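Local coordinates for protein Abbfa_003403 (Acinetobacter baumannii, PDB 4ZXH) that is a four-domain nonribosomal peptide synthetase that probably activates an amino acid, tethers it to phosphopantetheine, condenses it and releases the product, at residues 234-247 with 435-449. Numbering follows the deposited sequence.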
# COMPACT_ATOMS: atom_id res chain seq x y z
N PHE A 234 -28.71 -11.65 0.81
CA PHE A 234 -29.82 -10.86 1.33
C PHE A 234 -31.03 -10.96 0.39
O PHE A 234 -30.90 -11.48 -0.71
CB PHE A 234 -29.41 -9.40 1.50
CG PHE A 234 -29.00 -8.73 0.21
CD1 PHE A 234 -27.72 -8.90 -0.30
CD2 PHE A 234 -29.89 -7.93 -0.49
CE1 PHE A 234 -27.34 -8.29 -1.49
CE2 PHE A 234 -29.52 -7.32 -1.69
CZ PHE A 234 -28.26 -7.50 -2.18
N ARG A 235 -32.19 -10.48 0.83
CA ARG A 235 -33.36 -10.41 -0.05
C ARG A 235 -34.06 -9.06 0.04
O ARG A 235 -34.22 -8.50 1.13
CB ARG A 235 -34.36 -11.52 0.27
CG ARG A 235 -33.78 -12.90 0.17
CD ARG A 235 -34.75 -13.95 0.58
NE ARG A 235 -34.03 -15.08 1.15
CZ ARG A 235 -34.56 -16.27 1.37
NH1 ARG A 235 -35.84 -16.50 1.07
NH2 ARG A 235 -33.81 -17.23 1.89
N VAL A 236 -34.49 -8.56 -1.11
CA VAL A 236 -35.27 -7.33 -1.15
C VAL A 236 -36.77 -7.63 -0.93
O VAL A 236 -37.33 -8.52 -1.57
CB VAL A 236 -35.07 -6.62 -2.49
CG1 VAL A 236 -35.88 -5.34 -2.52
CG2 VAL A 236 -33.60 -6.33 -2.72
N SER A 237 -37.40 -6.88 -0.03
CA SER A 237 -38.81 -7.11 0.30
C SER A 237 -39.68 -7.08 -0.95
O SER A 237 -39.35 -6.40 -1.93
CB SER A 237 -39.32 -6.07 1.31
OG SER A 237 -39.72 -4.88 0.65
N GLU A 238 -40.78 -7.82 -0.92
CA GLU A 238 -41.61 -7.96 -2.11
C GLU A 238 -42.17 -6.60 -2.51
O GLU A 238 -42.26 -6.29 -3.70
CB GLU A 238 -42.73 -8.97 -1.86
CG GLU A 238 -43.74 -9.05 -3.00
CD GLU A 238 -44.87 -10.03 -2.73
OE1 GLU A 238 -45.74 -9.71 -1.88
OE2 GLU A 238 -44.89 -11.12 -3.35
N SER A 239 -42.54 -5.80 -1.50
CA SER A 239 -42.95 -4.41 -1.69
C SER A 239 -41.97 -3.67 -2.59
O SER A 239 -42.30 -3.29 -3.72
CB SER A 239 -43.02 -3.69 -0.34
OG SER A 239 -43.52 -4.55 0.66
N VAL A 240 -40.76 -3.49 -2.09
CA VAL A 240 -39.73 -2.74 -2.79
C VAL A 240 -39.35 -3.41 -4.12
O VAL A 240 -39.14 -2.72 -5.12
CB VAL A 240 -38.47 -2.58 -1.90
CG1 VAL A 240 -37.38 -1.80 -2.63
CG2 VAL A 240 -38.83 -1.92 -0.57
N SER A 241 -39.27 -4.74 -4.14
CA SER A 241 -38.95 -5.47 -5.37
C SER A 241 -39.91 -5.11 -6.51
O SER A 241 -39.50 -4.90 -7.65
CB SER A 241 -38.98 -6.98 -5.13
OG SER A 241 -37.76 -7.45 -4.58
N SER A 242 -41.20 -5.05 -6.18
CA SER A 242 -42.22 -4.66 -7.14
C SER A 242 -42.06 -3.20 -7.54
O SER A 242 -42.12 -2.87 -8.72
CB SER A 242 -43.61 -4.89 -6.56
OG SER A 242 -43.80 -6.26 -6.24
N GLY A 243 -41.85 -2.34 -6.55
CA GLY A 243 -41.65 -0.93 -6.80
C GLY A 243 -40.54 -0.66 -7.79
O GLY A 243 -40.73 0.10 -8.74
N LEU A 244 -39.39 -1.29 -7.58
CA LEU A 244 -38.26 -1.16 -8.48
C LEU A 244 -38.63 -1.51 -9.91
O LEU A 244 -38.35 -0.74 -10.82
CB LEU A 244 -37.10 -2.04 -8.01
CG LEU A 244 -36.48 -1.67 -6.67
CD1 LEU A 244 -35.50 -2.73 -6.22
CD2 LEU A 244 -35.79 -0.33 -6.77
N VAL A 245 -39.27 -2.66 -10.11
CA VAL A 245 -39.74 -3.06 -11.44
C VAL A 245 -40.67 -2.00 -12.05
O VAL A 245 -40.54 -1.66 -13.23
CB VAL A 245 -40.48 -4.42 -11.41
CG1 VAL A 245 -41.22 -4.66 -12.73
CG2 VAL A 245 -39.50 -5.56 -11.13
N ASN A 246 -41.60 -1.48 -11.26
CA ASN A 246 -42.50 -0.45 -11.76
C ASN A 246 -41.77 0.87 -11.98
O ASN A 246 -42.01 1.55 -12.97
CB ASN A 246 -43.68 -0.24 -10.81
CG ASN A 246 -44.64 -1.42 -10.80
OD1 ASN A 246 -44.64 -2.25 -11.71
ND2 ASN A 246 -45.47 -1.49 -9.77
N LEU A 247 -40.86 1.21 -11.07
CA LEU A 247 -40.06 2.42 -11.20
C LEU A 247 -39.15 2.36 -12.42
O LEU A 247 -38.84 3.38 -13.04
CB LEU A 247 -39.22 2.65 -9.93
CG LEU A 247 -38.45 3.96 -9.83
CD1 LEU A 247 -39.40 5.16 -9.86
CD2 LEU A 247 -37.56 4.01 -8.59
N VAL A 435 -25.31 -3.88 3.25
CA VAL A 435 -26.54 -4.46 2.73
C VAL A 435 -27.75 -3.68 3.23
O VAL A 435 -28.64 -3.34 2.45
CB VAL A 435 -26.67 -5.94 3.10
CG1 VAL A 435 -28.08 -6.45 2.83
CG2 VAL A 435 -25.65 -6.75 2.31
N GLN A 436 -27.75 -3.35 4.52
CA GLN A 436 -28.87 -2.60 5.09
C GLN A 436 -29.00 -1.22 4.45
O GLN A 436 -30.11 -0.72 4.28
CB GLN A 436 -28.73 -2.49 6.60
CG GLN A 436 -28.96 -3.81 7.32
CD GLN A 436 -28.99 -3.68 8.82
OE1 GLN A 436 -28.66 -2.62 9.37
NE2 GLN A 436 -29.39 -4.75 9.50
N LEU A 437 -27.87 -0.63 4.07
CA LEU A 437 -27.87 0.70 3.44
C LEU A 437 -28.35 0.65 1.99
O LEU A 437 -29.06 1.55 1.53
CB LEU A 437 -26.48 1.32 3.53
CG LEU A 437 -26.06 1.69 4.96
CD1 LEU A 437 -24.63 2.18 5.04
CD2 LEU A 437 -27.00 2.73 5.53
N LEU A 438 -27.98 -0.41 1.28
CA LEU A 438 -28.50 -0.67 -0.06
C LEU A 438 -30.01 -0.83 -0.03
O LEU A 438 -30.73 -0.23 -0.83
CB LEU A 438 -27.84 -1.92 -0.65
CG LEU A 438 -28.25 -2.31 -2.08
CD1 LEU A 438 -28.22 -1.11 -3.01
CD2 LEU A 438 -27.33 -3.39 -2.62
N GLN A 439 -30.49 -1.67 0.90
CA GLN A 439 -31.92 -1.85 1.15
C GLN A 439 -32.59 -0.46 1.25
O GLN A 439 -33.65 -0.23 0.68
CB GLN A 439 -32.14 -2.65 2.44
CG GLN A 439 -31.68 -4.13 2.45
CD GLN A 439 -32.63 -5.06 1.72
OE1 GLN A 439 -32.52 -5.25 0.51
NE2 GLN A 439 -33.56 -5.65 2.45
N ALA A 440 -31.92 0.45 1.96
CA ALA A 440 -32.46 1.78 2.23
C ALA A 440 -32.51 2.66 0.99
O ALA A 440 -33.53 3.30 0.71
CB ALA A 440 -31.66 2.45 3.31
N VAL A 441 -31.40 2.71 0.25
CA VAL A 441 -31.35 3.46 -1.01
C VAL A 441 -32.44 3.00 -1.96
O VAL A 441 -33.15 3.82 -2.54
CB VAL A 441 -29.99 3.31 -1.72
CG1 VAL A 441 -30.04 3.93 -3.11
CG2 VAL A 441 -28.90 3.97 -0.91
N LEU A 442 -32.58 1.69 -2.10
CA LEU A 442 -33.61 1.12 -2.96
C LEU A 442 -35.01 1.51 -2.48
O LEU A 442 -35.86 1.87 -3.30
CB LEU A 442 -33.46 -0.40 -3.03
CG LEU A 442 -32.22 -0.83 -3.82
CD1 LEU A 442 -32.03 -2.33 -3.86
CD2 LEU A 442 -32.25 -0.26 -5.24
N SER A 443 -35.25 1.45 -1.17
CA SER A 443 -36.56 1.85 -0.63
C SER A 443 -36.82 3.32 -0.91
O SER A 443 -37.88 3.67 -1.44
CB SER A 443 -36.65 1.60 0.87
OG SER A 443 -36.88 0.23 1.15
N GLU A 444 -35.86 4.17 -0.55
CA GLU A 444 -36.01 5.62 -0.69
C GLU A 444 -36.14 6.02 -2.17
O GLU A 444 -36.74 7.04 -2.49
CB GLU A 444 -34.85 6.37 -0.03
N MET A 445 -35.59 5.20 -3.06
CA MET A 445 -35.77 5.43 -4.49
C MET A 445 -37.24 5.25 -4.93
O MET A 445 -37.77 6.11 -5.63
CB MET A 445 -34.86 4.51 -5.33
CG MET A 445 -33.42 5.01 -5.49
SD MET A 445 -32.29 3.93 -6.41
CE MET A 445 -32.29 4.63 -8.05
N VAL A 446 -37.89 4.15 -4.53
CA VAL A 446 -39.27 3.95 -4.99
C VAL A 446 -40.22 4.92 -4.31
O VAL A 446 -41.19 5.37 -4.91
CB VAL A 446 -39.80 2.49 -4.78
CG1 VAL A 446 -38.90 1.45 -5.49
CG2 VAL A 446 -40.01 2.16 -3.29
N ALA A 447 -39.93 5.28 -3.06
CA ALA A 447 -40.82 6.12 -2.26
C ALA A 447 -40.72 7.61 -2.63
O ALA A 447 -41.73 8.31 -2.68
CB ALA A 447 -40.54 5.92 -0.78
N HIS A 448 -39.51 8.11 -2.89
CA HIS A 448 -39.34 9.52 -3.23
C HIS A 448 -38.50 9.76 -4.48
O HIS A 448 -37.42 10.33 -4.39
CB HIS A 448 -38.71 10.27 -2.06
CG HIS A 448 -39.52 10.20 -0.80
ND1 HIS A 448 -39.21 9.34 0.23
CD2 HIS A 448 -40.65 10.84 -0.44
CE1 HIS A 448 -40.10 9.48 1.20
NE2 HIS A 448 -40.99 10.39 0.82
N PRO A 449 -39.03 9.37 -5.66
CA PRO A 449 -38.34 9.42 -6.96
C PRO A 449 -37.70 10.76 -7.31
O PRO A 449 -36.68 10.77 -8.01
CB PRO A 449 -39.46 9.11 -7.96
CG PRO A 449 -40.45 8.33 -7.18
CD PRO A 449 -40.42 8.89 -5.80
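Helix 238-247 passes over helix 435-447 at 56°, with the axes 9.3 Å apart, and Val446 on the second helix packs as a knob into the hole formed by Val240, Gly243, Leu244 and Leu247. The pair lies in the condensation domain, where strand 229-235 forms one edge of a four-stranded mixed sheet and leads through a short turn into helix 238-247. Val446 packs over the backbone of Gly243, where the CA atoms of the two residues are 5.7 Å apart, and Val446 CG1 rests 3.5 Å from Gly243 C. Leu244 and Leu442 cross at about a right angle, CD2 against CD2; Leu244 also touches Leu415 of strand 414-422 and Leu258 of helix 255-271. Leu247 sets its CD2 over the backbone of Met445 and its CD1 against the ring of Pro449. At the strand end, Phe234 CB meets Val435 CG1 at 3.5 Å, while its ring extends toward Leu438 and is backed by Leu405 and Met407 of strand 403-411. Ser237 N-caps helix 238-247 through a nearly straight bond from Val240 N to its OG. The side chain of Gln439 bends at chi2 (-78°), which turns its amide toward the strand; OE1 lies beside Val236 CG2, and NE2 donates a bent hydrogen bond of 3.2 Å to Arg235 O, approaching from outside the carbonyl plane.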